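Local coordinates for periplasmic His/Glu/Gln/Arg/opine family-binding protein (Silicibacter pomeroyi, PDB 3I6V) that binds lysine and probably serves as the periplasmic solute-binding component of an amino-acid ABC transporter, at residues Asp36-Arg41 with Gly193-Ala198. Residues are numbered along the deposited sequence; the frame is centred on the assembly and turned at random.
Sequences DELCKR and GKFDAA
Leu38 meets both Phe195 and Ala198. Leu38 CB lies at the edge of the Phe195 ring, in the ring plane, 3.9 Å from Phe195 CD2. Leu38 CD2 reaches Ala198 CB at 3.7 Å. The same Ala198 methyl sits 3.7 Å from Leu38 O, so it packs against backbone and side chain of one residue. Cys39 SG approaches the next stretch of the rim, 3.9 Å from Phe195 CZ, and shares CE2 with Leu38 CB. This is a sulfur-aromatic contact at the ring edge, with SG 5.0 Å from the ring centroid and 82° off its normal. With SG beside the backbone N of Cys39 (chi1 -75°), the sulfur is set at the rim of the Phe195 ring. Arg41 CB adds a contact 4.2 Å from Ala198 CB.

The contact joins helices 30-42 and 189-204 in one lobe of the two-lobed family 3 solute-binding fold, away from the lysine pocket. The segment axes come within 8.9 Å and run at 105° to each other. Val7 and Met9 of strand 7-11 touch Cys39, and Met9 also touches Phe195. Further along helix 189-204, Ile199 and Met202 pack on Leu38.

The Arg41 side chain extends from CG to NE. Arg41 NE gives a nearly straight hydrogen bond to Glu37 OE2, 2.8 Å long, within a salt bridge. Glu37 OE2 uses its anti lone pair and lies close to the guanidinium plane. Arg41 NH2 forms a salt bridge with Asp205 OD2, and NH1 is hydrogen-bonded to Ser201 OG.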
loop_
_atom_site.group_PDB
_atom_site.type_symbol
_atom_site.label_atom_id
_atom_site.label_comp_id
_atom_site.label_asym_id
_atom_site.label_seq_id
_atom_site.Cartn_x
_atom_site.Cartn_y
_atom_site.Cartn_z
ATOM N N ASP A 36 -2.348 7.451 13.780
ATOM C CA ASP A 36 -2.637 8.311 14.936
ATOM C C ASP A 36 -3.299 7.529 16.051
ATOM O O ASP A 36 -2.954 7.712 17.228
ATOM C CB ASP A 36 -3.552 9.495 14.555
ATOM C CG ASP A 36 -2.850 10.533 13.688
ATOM O OD1 ASP A 36 -1.582 10.577 13.639
ATOM O OD2 ASP A 36 -3.584 11.344 13.086
ATOM N N GLU A 37 -4.263 6.679 15.711
ATOM C CA GLU A 37 -4.958 5.914 16.752
ATOM C C GLU A 37 -4.031 4.848 17.392
ATOM O O GLU A 37 -4.089 4.590 18.605
ATOM C CB GLU A 37 -6.227 5.272 16.214
ATOM C CG GLU A 37 -6.979 4.402 17.236
ATOM C CD GLU A 37 -7.533 5.216 18.428
ATOM O OE1 GLU A 37 -7.581 6.460 18.361
ATOM O OE2 GLU A 37 -7.911 4.603 19.440
ATOM N N LEU A 38 -3.157 4.249 16.580
ATOM C CA LEU A 38 -2.185 3.300 17.146
ATOM C C LEU A 38 -1.249 3.988 18.125
ATOM O O LEU A 38 -0.996 3.455 19.205
ATOM C CB LEU A 38 -1.377 2.559 16.066
ATOM C CG LEU A 38 -2.186 1.629 15.181
ATOM C CD1 LEU A 38 -1.258 1.114 14.037
ATOM C CD2 LEU A 38 -2.766 0.454 15.979
ATOM N N CYS A 39 -0.713 5.146 17.749
ATOM C CA CYS A 39 0.184 5.862 18.619
ATOM C C CYS A 39 -0.522 6.304 19.906
ATOM O O CYS A 39 0.085 6.320 20.969
ATOM C CB CYS A 39 0.761 7.086 17.923
ATOM S SG CYS A 39 2.041 6.711 16.689
ATOM N N LYS A 40 -1.779 6.714 19.792
ATOM C CA LYS A 40 -2.542 7.112 20.968
ATOM C C LYS A 40 -2.658 5.918 21.933
ATOM O O LYS A 40 -2.442 6.066 23.127
ATOM C CB LYS A 40 -3.926 7.612 20.567
ATOM C CG LYS A 40 -4.804 8.038 21.753
ATOM C CD LYS A 40 -6.197 8.409 21.276
ATOM C CE LYS A 40 -6.960 9.197 22.374
ATOM N NZ LYS A 40 -8.373 9.279 21.980
ATOM N N ARG A 41 -2.966 4.742 21.396
ATOM C CA ARG A 41 -3.160 3.563 22.213
ATOM C C ARG A 41 -1.854 3.010 22.794
ATOM O O ARG A 41 -1.877 2.385 23.845
ATOM C CB ARG A 41 -3.880 2.486 21.426
ATOM C CG ARG A 41 -5.357 2.711 21.319
ATOM C CD ARG A 41 -5.898 1.782 20.298
ATOM N NE ARG A 41 -7.324 1.954 20.067
ATOM C CZ ARG A 41 -8.246 1.010 20.240
ATOM N NH1 ARG A 41 -7.909 -0.195 20.675
ATOM N NH2 ARG A 41 -9.526 1.280 19.986
ATOM N N GLY A 193 6.797 -4.138 19.181
ATOM C CA GLY A 193 5.912 -4.772 20.153
ATOM C C GLY A 193 4.780 -3.831 20.618
ATOM O O GLY A 193 3.652 -4.267 20.753
ATOM N N LYS A 194 5.083 -2.555 20.845
ATOM C CA LYS A 194 4.048 -1.539 21.180
ATOM C C LYS A 194 3.007 -1.398 20.076
ATOM O O LYS A 194 1.784 -1.405 20.325
ATOM C CB LYS A 194 4.687 -0.173 21.483
ATOM C CG LYS A 194 5.312 -0.093 22.867
ATOM C CD LYS A 194 6.290 1.088 22.972
ATOM C CE LYS A 194 6.883 1.137 24.380
ATOM N NZ LYS A 194 7.524 2.436 24.617
ATOM N N PHE A 195 3.480 -1.340 18.831
ATOM C CA PHE A 195 2.553 -1.280 17.733
ATOM C C PHE A 195 1.755 -2.539 17.599
ATOM O O PHE A 195 0.570 -2.464 17.299
ATOM C CB PHE A 195 3.227 -0.882 16.426
ATOM C CG PHE A 195 3.487 0.577 16.345
ATOM C CD1 PHE A 195 4.774 1.064 16.421
ATOM C CD2 PHE A 195 2.409 1.474 16.251
ATOM C CE1 PHE A 195 5.019 2.460 16.366
ATOM C CE2 PHE A 195 2.632 2.839 16.191
ATOM C CZ PHE A 195 3.939 3.334 16.239
ATOM N N ASP A 196 2.399 -3.693 17.803
ATOM C CA ASP A 196 1.665 -4.952 17.718
ATOM C C ASP A 196 0.542 -5.040 18.766
ATOM O O ASP A 196 -0.572 -5.481 18.460
ATOM C CB ASP A 196 2.615 -6.163 17.804
ATOM C CG ASP A 196 2.985 -6.722 16.412
ATOM O OD1 ASP A 196 4.142 -7.168 16.241
ATOM O OD2 ASP A 196 2.120 -6.719 15.503
ATOM N N ALA A 197 0.870 -4.648 19.995
ATOM C CA ALA A 197 -0.107 -4.651 21.074
ATOM C C ALA A 197 -1.248 -3.670 20.744
ATOM O O ALA A 197 -2.400 -3.988 20.958
ATOM C CB ALA A 197 0.560 -4.305 22.417
ATOM N N ALA A 198 -0.938 -2.507 20.170
ATOM C CA ALA A 198 -2.015 -1.580 19.749
ATOM C C ALA A 198 -2.900 -2.129 18.625
ATOM O O ALA A 198 -4.147 -2.028 18.674
ATOM C CB ALA A 198 -1.427 -0.192 19.395
#